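Local coordinates for protein beta-lactamase Mb2281c (Mycobacterium bovis, PDB 3I7J) that is probably a serine-type hydrolase of the beta-lactamase family, likely opening amide or ester bonds such as those of beta-lactams, at residues Phe104-Leu107 and Ala108-Val111; Ile263-Ala266 and Val267-Glu270; Ser170-Met173 and His174-Ala177; Ala126-Pro130 and Leu131-Thr135; Asp254-Leu257 and Asp258-Ala262. All coordinates share one frame; numbering follows the deposited sequence.

Interaction 1: residues Phe104-Leu107 and Ala108-Val111; sequences FTVL and AESV
Two successive turns of helix 101-115 meet where F104, T105, V106 and L107 offer their carbonyls to the amides of A108, E109, S110 and V111. The V111 N to L107 O bond is 3.1 Å long and that from E109 N to T105 O 2.8 Å. S110 adds its hydroxyl to the same turn: with chi1 at -62° OG swings back beside its own amide and comes within 3.0 Å of V106 O, the oxygen that S110 N already binds. E109 also leans back over the preceding turn, its CG 3.0 Å from T105 O, and from there its chain runs extended, bringing OE1 alongside V106, 3.8 Å from its CA.

This helix belongs to the all-helical part of a beta-lactamase-like fold, and its inner side is the apolar one. L107 folds back so that CD2 lies over the centre of the F104 ring, 4.3 Å above its plane, while V111 CG2 rests 3.5 Å from L107 O. F104, L107 and V111 lean on helix 42-56 through K43, V46, A50 and A53. K43 is part of an SxxK pattern with S40, consistent with the nucleophile region of serine beta-lactamases, and the F104 ring also meets that of H78 with their planes nearly parallel. V111 and A108 turn to F119 of the following helix 119-131, and T105 OG1 hydrogen-bonds back to Y102 O.

Interaction 2: residues Ile263-Ala266 and Val267-Glu270; sequences ISDA and VLAE
D265 and L268 both carry CG beside their own amides, at chi1 -67° and -70°, and these matching rotations bring the carboxylate and the isobutyl group together across one turn of helix 256-271. The two side chains cross obliquely, with OD1 of D265 4.0 Å from CD1 of L268. The L268 chain also lies back over the preceding turn, where its CG sits 3.3 Å from S264 O, the same oxygen that accepts L268 N. A second pair, I263 and V267, packs within the same two turns: V267 CG2 approaches CG1 of I263 at 4.3 Å while also lying 3.2 Å from I263 O.

The backbone is regular i to i+4 helix throughout, from V267 N on I263 O to E270 N on A266 O, the longest of the four at 3.1 Å. I263 faces V6 and L7 near the start of the chain, and S264 OG is bonded to W260 O and to W235 NE1 of strand 232-237.

Both carboxylate oxygens of D265 accept backbone amides, OD1 from C218 and OD2 from E217. The methyl of L268 therefore meets an oxygen whose polarity is already answered, and the carboxylate is held by two donors that carry no net charge.

Interaction 3: residues Ser170-Met173 and His174-Ala177; sequences SAQM and HADA
S170 caps the short helix 171-177, whose single pair of turns joins S170-M173 to H174-A177 by local contacts beside helix 42-56. As the N-cap residue, S170 uses both its oxygens. Its carbonyl accepts H174 N at 3.0 Å, and its OG accepts M173 N at 3.1 Å. The hydroxyl sits where it can do so because chi1 of 64° turns OG forward over the first turn, and it is further bonded to OE2 of E55, tying the cap to helix 42-56.

Three more i to i+4 bonds continue the helix from A171, Q172 and M173. M173, present as selenomethionine, has CG anti to its backbone N (chi1 167°), and the chain, bent at chi2 and chi3, packs on V54 and E55. H174 points its imidazole away from the turn before it, onto R48, P166 and V169.

On the other flank the amide end of Q172 curls over the next turn, with NE2 4.3 Å from CB of D176. The CB of D176 itself sits 3.3 Å from M173 O, which accepts A177 N at 2.7 Å.

Interaction 4: residues Ala126-Pro130 and Leu131-Thr135; sequences AVCEP and LGMVT
C128 and M133 form the tight side of this helix end: their CB atoms meet at 3.7 Å, and the M133 CB also lies 3.5 Å from C128 O. M133, a selenomethionine, continues inward onto D155, V158 and F159 of helix 153-164. L131 adds to the packed side. Its CG, beside its own amide at chi1 -67°, is 3.5 Å from V127 O, and CD1 reaches CG1 of V127 at 4.4 Å, a looser apolar touch; beyond it L131 leans on V158.

The outer side is sparser. E129 turns its side chain away from the residues that follow, and G132, likewise exposed, has no side chain there. The helix is already irregular at this end, with a wider turn at 126-128 and P130 lacking an amide hydrogen. L131 N is bonded to V127 O at 3.3 Å and only weakly to C128 O.

Two bonds then fold the chain back. M133 N reaches C128 O at 2.7 Å, and G132 N reaches E129 O at 3.1 Å from above that carbonyl's plane. With G132 at positive phi (78°) and C128 and M133 packed against each other, this is a Schellman motif ending helix 119-131.

Interaction 5: residues Asp254-Leu257 and Asp258-Ala262; sequences DWAL and DLWPA
W260 N donates to A256 O at 2.9 Å, in the plane of that carbonyl and nearly straight (170°), as the one direct backbone hydrogen bond between D254-L257 and D258-A262 at the start of helix 256-271. Next to it a water bridges the weakly bonded start of the helix, donating to W255 O and accepting from D258 N, 2.7 Å from that nitrogen. P261 has no amide hydrogen to offer L257 O, and its ring lies against that oxygen instead, with CD and CG both 3.3 Å away.

The side-chain contact centres on the methyl of A256. Its CB lies over the face of the five-membered ring of W260, 3.6 Å from the centroid and close to the normal, a CH-pi contact. The same methyl lies over the centre of the W255 ring, so one small group serves both indoles. W255 comes round beside it because chi1 of 67° places CG between backbone N and carbonyl carbon, folding the indole back over the helix start. Between the two indoles the planes are steeply inclined, 83° apart, and W255 CH2 approaches W260 NE1 at 4.0 Å. L259 takes the rim of W255, its CD1 4.0 Å from CE3 near the ring plane.

W255 NE1 is bonded to D251 O, and R250 forms a cation-pi contact with the indole. W260 turns inward to the sheet, meeting F233 of strand 232-237 edge-to-face and the rings of W10 and F252, so the first turn of the helix is anchored on the loop that follows strand 242-248 and on the strand beside it.

The five contacts fall into two groups. Interactions 5 and 2 follow one another along helix 256-271, their centres 13 Å apart, and lie against the six-stranded antiparallel sheet. Interactions 1, 3 and 4 belong to the helical part and all press on helix 42-56: F104, L107 and V111 from interaction 1, M173, H174 and A177 from interaction 3, A126 and V127 from interaction 4. Between nearest atoms interaction 1 is about 7 Å from interaction 4 and about 10 Å from interaction 3. Interactions 1 and 2 have centres 36 Å apart, on opposite sides of the chain's centre. F104 of interaction 1 touches K43 of the putative SxxK site.

Interaction 1: residues Phe104-Leu107 and Ala108-Val111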
# COMPACT_ATOMS: atom_id res chain seq x y z
N PHE A 104 10.91 5.21 3.62
CA PHE A 104 10.82 4.56 2.32
C PHE A 104 11.88 5.08 1.36
O PHE A 104 12.27 4.37 0.43
CB PHE A 104 9.42 4.70 1.71
CG PHE A 104 8.53 3.50 1.93
CD1 PHE A 104 8.41 2.93 3.20
CD2 PHE A 104 7.82 2.93 0.88
CE1 PHE A 104 7.59 1.82 3.42
CE2 PHE A 104 6.99 1.82 1.08
CZ PHE A 104 6.88 1.27 2.36
N THR A 105 12.37 6.30 1.58
CA THR A 105 13.41 6.81 0.70
C THR A 105 14.70 6.07 1.01
O THR A 105 15.45 5.73 0.11
CB THR A 105 13.66 8.32 0.88
OG1 THR A 105 14.05 8.57 2.22
CG2 THR A 105 12.40 9.11 0.56
N VAL A 106 14.96 5.81 2.30
CA VAL A 106 16.17 5.08 2.67
C VAL A 106 16.06 3.66 2.11
O VAL A 106 17.06 3.07 1.69
CB VAL A 106 16.37 5.03 4.21
CG1 VAL A 106 17.65 4.24 4.55
CG2 VAL A 106 16.51 6.45 4.76
N LEU A 107 14.84 3.13 2.10
CA LEU A 107 14.58 1.79 1.57
C LEU A 107 14.89 1.76 0.08
O LEU A 107 15.63 0.89 -0.39
CB LEU A 107 13.11 1.42 1.79
CG LEU A 107 12.65 0.09 1.18
CD1 LEU A 107 13.40 -1.05 1.84
CD2 LEU A 107 11.14 -0.07 1.39
N ALA A 108 14.33 2.71 -0.66
CA ALA A 108 14.56 2.79 -2.10
C ALA A 108 16.05 3.00 -2.38
O ALA A 108 16.58 2.45 -3.34
CB ALA A 108 13.74 3.96 -2.70
N GLU A 109 16.72 3.79 -1.54
CA GLU A 109 18.14 4.05 -1.71
C GLU A 109 18.97 2.78 -1.54
O GLU A 109 19.94 2.56 -2.26
CB GLU A 109 18.62 5.10 -0.71
CG GLU A 109 18.16 6.50 -1.05
CD GLU A 109 18.51 7.53 -0.00
OE1 GLU A 109 18.89 7.17 1.13
OE2 GLU A 109 18.39 8.73 -0.32
N SER A 110 18.59 1.94 -0.58
CA SER A 110 19.32 0.70 -0.34
C SER A 110 19.17 -0.24 -1.53
O SER A 110 20.16 -0.76 -2.04
CB SER A 110 18.81 0.01 0.93
OG SER A 110 19.04 0.83 2.07
N VAL A 111 17.93 -0.44 -1.98
CA VAL A 111 17.67 -1.33 -3.12
C VAL A 111 18.44 -0.82 -4.34
O VAL A 111 19.05 -1.59 -5.06
CB VAL A 111 16.14 -1.39 -3.44
CG1 VAL A 111 15.90 -2.23 -4.69
CG2 VAL A 111 15.39 -2.00 -2.26

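Interaction 2: residues Ile263-Ala266 and Val267-Glu270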
# COMPACT_ATOMS: atom_id res chain seq x y z
N ILE A 263 -18.59 2.21 0.95
CA ILE A 263 -18.43 1.53 -0.34
C ILE A 263 -17.73 0.19 -0.14
O ILE A 263 -17.96 -0.76 -0.89
CB ILE A 263 -17.68 2.40 -1.36
CG1 ILE A 263 -17.76 1.74 -2.74
CG2 ILE A 263 -16.23 2.60 -0.94
CD1 ILE A 263 -17.17 2.60 -3.85
N SER A 264 -16.89 0.12 0.88
CA SER A 264 -16.17 -1.11 1.18
C SER A 264 -17.13 -2.21 1.62
O SER A 264 -17.07 -3.34 1.12
CB SER A 264 -15.12 -0.86 2.27
OG SER A 264 -14.09 -0.02 1.78
N ASP A 265 -18.03 -1.88 2.55
CA ASP A 265 -18.98 -2.88 3.02
C ASP A 265 -20.00 -3.22 1.93
O ASP A 265 -20.49 -4.35 1.87
CB ASP A 265 -19.67 -2.41 4.30
CG ASP A 265 -18.71 -2.32 5.47
OD1 ASP A 265 -17.82 -3.19 5.59
OD2 ASP A 265 -18.83 -1.37 6.28
N ALA A 266 -20.29 -2.24 1.07
CA ALA A 266 -21.22 -2.47 -0.03
C ALA A 266 -20.58 -3.47 -0.99
O ALA A 266 -21.22 -4.41 -1.45
CB ALA A 266 -21.53 -1.16 -0.75
N VAL A 267 -19.30 -3.26 -1.27
CA VAL A 267 -18.58 -4.16 -2.16
C VAL A 267 -18.46 -5.57 -1.55
O VAL A 267 -18.65 -6.56 -2.26
CB VAL A 267 -17.17 -3.58 -2.50
CG1 VAL A 267 -16.28 -4.65 -3.12
CG2 VAL A 267 -17.34 -2.44 -3.50
N LEU A 268 -18.17 -5.67 -0.26
CA LEU A 268 -18.07 -6.97 0.37
C LEU A 268 -19.40 -7.71 0.34
O LEU A 268 -19.46 -8.87 -0.03
CB LEU A 268 -17.60 -6.84 1.81
CG LEU A 268 -16.16 -6.40 2.06
CD1 LEU A 268 -15.99 -6.05 3.52
CD2 LEU A 268 -15.17 -7.48 1.63
N ALA A 269 -20.47 -7.03 0.74
CA ALA A 269 -21.79 -7.65 0.77
C ALA A 269 -22.25 -8.14 -0.61
O ALA A 269 -22.90 -9.17 -0.71
CB ALA A 269 -22.81 -6.67 1.35
N GLU A 270 -21.92 -7.40 -1.66
CA GLU A 270 -22.34 -7.78 -3.00
C GLU A 270 -21.47 -8.79 -3.74
O GLU A 270 -21.99 -9.67 -4.42
CB GLU A 270 -22.51 -6.51 -3.86
CG GLU A 270 -22.58 -6.75 -5.36
CD GLU A 270 -22.95 -5.50 -6.16
OE1 GLU A 270 -22.49 -4.39 -5.80
OE2 GLU A 270 -23.69 -5.63 -7.16

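Interaction 3: residues Ser170-Met173 and His174-Ala177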
# COMPACT_ATOMS: atom_id res chain seq x y z
N SER A 170 7.17 -15.00 -4.04
CA SER A 170 6.74 -16.33 -3.62
C SER A 170 5.59 -16.23 -2.63
O SER A 170 5.40 -15.21 -1.97
CB SER A 170 7.89 -17.06 -2.94
OG SER A 170 8.26 -16.38 -1.75
N ALA A 171 4.83 -17.31 -2.53
CA ALA A 171 3.71 -17.36 -1.61
C ALA A 171 4.20 -17.11 -0.18
O ALA A 171 3.48 -16.51 0.62
CB ALA A 171 3.02 -18.73 -1.71
N GLN A 172 5.41 -17.57 0.14
CA GLN A 172 5.97 -17.39 1.48
C GLN A 172 6.30 -15.93 1.79
O GLN A 172 6.04 -15.45 2.89
CB GLN A 172 7.23 -18.24 1.66
CG GLN A 172 7.80 -18.16 3.08
CD GLN A 172 6.72 -18.30 4.14
OE1 GLN A 172 5.94 -19.25 4.12
NE2 GLN A 172 6.67 -17.34 5.07
N MSE A 173 6.88 -15.24 0.82
CA MSE A 173 7.22 -13.84 1.01
C MSE A 173 5.91 -13.06 1.19
O MSE A 173 5.80 -12.22 2.09
CB MSE A 173 8.00 -13.32 -0.20
CG MSE A 173 8.14 -11.80 -0.26
SE MSE A 173 8.99 -11.04 1.30
CE MSE A 173 10.82 -11.04 0.67
N HIS A 174 4.92 -13.34 0.35
CA HIS A 174 3.65 -12.63 0.43
C HIS A 174 2.95 -12.88 1.76
O HIS A 174 2.33 -11.98 2.33
CB HIS A 174 2.71 -13.02 -0.72
CG HIS A 174 1.40 -12.30 -0.70
ND1 HIS A 174 0.25 -12.85 -0.18
CD2 HIS A 174 1.06 -11.05 -1.11
CE1 HIS A 174 -0.74 -11.98 -0.27
NE2 HIS A 174 -0.27 -10.88 -0.83
N ALA A 175 3.04 -14.11 2.25
CA ALA A 175 2.44 -14.45 3.53
C ALA A 175 3.15 -13.63 4.61
O ALA A 175 2.52 -13.09 5.52
CB ALA A 175 2.61 -15.94 3.81
N ASP A 176 4.47 -13.54 4.50
CA ASP A 176 5.27 -12.80 5.45
C ASP A 176 4.97 -11.30 5.36
O ASP A 176 4.82 -10.63 6.38
CB ASP A 176 6.76 -13.05 5.19
CG ASP A 176 7.67 -12.37 6.20
OD1 ASP A 176 8.81 -12.82 6.40
OD2 ASP A 176 7.25 -11.36 6.80
N ALA A 177 4.87 -10.78 4.14
CA ALA A 177 4.59 -9.37 3.92
C ALA A 177 3.20 -8.99 4.42
O ALA A 177 2.96 -7.83 4.75
CB ALA A 177 4.71 -9.05 2.44

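Interaction 4: residues Ala126-Pro130 and Leu131-Thr135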
# COMPACT_ATOMS: atom_id res chain seq x y z
N ALA A 126 10.93 -4.89 -11.87
CA ALA A 126 10.64 -5.93 -10.88
C ALA A 126 9.16 -6.14 -10.61
O ALA A 126 8.74 -7.23 -10.20
CB ALA A 126 11.37 -5.62 -9.58
N VAL A 127 8.36 -5.11 -10.84
CA VAL A 127 6.94 -5.19 -10.54
C VAL A 127 5.99 -4.83 -11.68
O VAL A 127 5.18 -5.65 -12.10
CB VAL A 127 6.62 -4.27 -9.35
CG1 VAL A 127 5.14 -4.28 -9.05
CG2 VAL A 127 7.42 -4.72 -8.13
N CYS A 128 6.09 -3.60 -12.16
CA CYS A 128 5.20 -3.11 -13.20
C CYS A 128 5.28 -3.84 -14.55
O CYS A 128 4.26 -4.27 -15.08
CB CYS A 128 5.42 -1.62 -13.38
SG CYS A 128 5.02 -0.67 -11.88
N GLU A 129 6.48 -3.99 -15.08
CA GLU A 129 6.69 -4.66 -16.36
C GLU A 129 6.21 -6.12 -16.31
O GLU A 129 5.48 -6.57 -17.19
CB GLU A 129 8.18 -4.58 -16.71
CG GLU A 129 8.55 -4.88 -18.15
CD GLU A 129 8.28 -6.31 -18.55
OE1 GLU A 129 8.59 -7.23 -17.76
OE2 GLU A 129 7.77 -6.52 -19.67
N PRO A 130 6.59 -6.87 -15.26
CA PRO A 130 6.13 -8.27 -15.20
C PRO A 130 4.61 -8.43 -15.15
O PRO A 130 4.06 -9.41 -15.64
CB PRO A 130 6.81 -8.81 -13.94
CG PRO A 130 8.08 -8.00 -13.87
CD PRO A 130 7.57 -6.60 -14.20
N LEU A 131 3.92 -7.45 -14.56
CA LEU A 131 2.46 -7.52 -14.44
C LEU A 131 1.73 -6.76 -15.56
O LEU A 131 0.50 -6.72 -15.57
CB LEU A 131 2.02 -6.97 -13.08
CG LEU A 131 2.42 -7.82 -11.86
CD1 LEU A 131 2.10 -7.11 -10.55
CD2 LEU A 131 1.69 -9.15 -11.93
N GLY A 132 2.47 -6.17 -16.48
CA GLY A 132 1.85 -5.43 -17.56
C GLY A 132 1.33 -4.05 -17.19
O GLY A 132 0.45 -3.52 -17.87
N MSE A 133 1.87 -3.47 -16.12
CA MSE A 133 1.47 -2.13 -15.67
C MSE A 133 2.20 -1.06 -16.48
O MSE A 133 3.10 -0.39 -15.96
CB MSE A 133 1.80 -1.97 -14.19
CG MSE A 133 0.76 -2.61 -13.29
SE MSE A 133 1.36 -3.13 -11.50
CE MSE A 133 0.40 -4.79 -11.42
N VAL A 134 1.78 -0.87 -17.72
CA VAL A 134 2.44 0.09 -18.60
C VAL A 134 2.07 1.57 -18.43
O VAL A 134 2.56 2.43 -19.17
CB VAL A 134 2.27 -0.32 -20.09
CG1 VAL A 134 2.91 -1.68 -20.31
CG2 VAL A 134 0.79 -0.37 -20.47
N THR A 135 1.23 1.88 -17.46
CA THR A 135 0.87 3.28 -17.23
C THR A 135 1.10 3.62 -15.76
O THR A 135 0.40 4.45 -15.17
CB THR A 135 -0.59 3.53 -17.63
OG1 THR A 135 -0.82 2.97 -18.93
CG2 THR A 135 -0.88 5.02 -17.70

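Interaction 5: residues Asp254-Leu257 and Asp258-Ala262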
# COMPACT_ATOMS: atom_id res chain seq x y z
N ASP A 254 -12.51 14.97 5.51
CA ASP A 254 -13.68 14.48 6.22
C ASP A 254 -14.75 13.90 5.29
O ASP A 254 -15.52 13.03 5.70
CB ASP A 254 -14.31 15.59 7.08
CG ASP A 254 -13.37 16.11 8.16
OD1 ASP A 254 -12.65 15.29 8.78
OD2 ASP A 254 -13.37 17.33 8.40
N TRP A 255 -14.80 14.39 4.06
CA TRP A 255 -15.79 13.90 3.09
C TRP A 255 -15.71 12.39 2.87
O TRP A 255 -16.71 11.74 2.60
CB TRP A 255 -15.64 14.61 1.73
CG TRP A 255 -14.36 14.28 1.02
CD1 TRP A 255 -13.14 14.88 1.18
CD2 TRP A 255 -14.15 13.21 0.09
NE1 TRP A 255 -12.19 14.25 0.40
CE2 TRP A 255 -12.78 13.22 -0.27
CE3 TRP A 255 -14.99 12.23 -0.48
CZ2 TRP A 255 -12.23 12.30 -1.17
CZ3 TRP A 255 -14.44 11.31 -1.37
CH2 TRP A 255 -13.07 11.35 -1.70
N ALA A 256 -14.51 11.83 3.00
CA ALA A 256 -14.32 10.41 2.76
C ALA A 256 -14.52 9.52 3.98
O ALA A 256 -14.76 8.31 3.84
CB ALA A 256 -12.93 10.17 2.18
N LEU A 257 -14.44 10.11 5.17
CA LEU A 257 -14.57 9.38 6.42
C LEU A 257 -15.72 8.36 6.49
O LEU A 257 -15.56 7.29 7.07
CB LEU A 257 -14.66 10.36 7.60
CG LEU A 257 -13.42 11.26 7.80
CD1 LEU A 257 -13.58 12.06 9.10
CD2 LEU A 257 -12.17 10.40 7.88
N ASP A 258 -16.87 8.68 5.92
CA ASP A 258 -17.98 7.73 5.95
C ASP A 258 -18.16 7.01 4.62
O ASP A 258 -18.57 5.85 4.58
CB ASP A 258 -19.28 8.43 6.35
CG ASP A 258 -19.27 8.89 7.80
OD1 ASP A 258 -18.88 8.09 8.68
OD2 ASP A 258 -19.65 10.05 8.07
N LEU A 259 -17.85 7.70 3.53
CA LEU A 259 -18.00 7.11 2.20
C LEU A 259 -17.08 5.92 1.94
O LEU A 259 -17.52 4.89 1.41
CB LEU A 259 -17.77 8.16 1.11
CG LEU A 259 -18.72 9.36 1.08
CD1 LEU A 259 -18.40 10.22 -0.13
CD2 LEU A 259 -20.17 8.87 1.01
N TRP A 260 -15.81 6.04 2.31
CA TRP A 260 -14.89 4.94 2.06
C TRP A 260 -15.32 3.65 2.73
O TRP A 260 -15.35 2.60 2.09
CB TRP A 260 -13.47 5.36 2.47
CG TRP A 260 -12.85 6.28 1.44
CD1 TRP A 260 -13.47 6.85 0.36
CD2 TRP A 260 -11.48 6.70 1.38
NE1 TRP A 260 -12.57 7.58 -0.37
CE2 TRP A 260 -11.34 7.51 0.23
CE3 TRP A 260 -10.36 6.46 2.18
CZ2 TRP A 260 -10.12 8.08 -0.14
CZ3 TRP A 260 -9.15 7.03 1.82
CH2 TRP A 260 -9.04 7.83 0.67
N PRO A 261 -15.66 3.69 4.02
CA PRO A 261 -16.09 2.47 4.71
C PRO A 261 -17.40 1.93 4.11
O PRO A 261 -17.58 0.72 3.98
CB PRO A 261 -16.28 2.94 6.16
CG PRO A 261 -15.29 4.07 6.27
CD PRO A 261 -15.49 4.80 4.98
N ALA A 262 -18.29 2.84 3.74
CA ALA A 262 -19.58 2.46 3.16
C ALA A 262 -19.44 1.72 1.84
O ALA A 262 -20.11 0.71 1.63
CB ALA A 262 -20.46 3.70 2.98
O HOH W 1 -18.01 11.01 5.15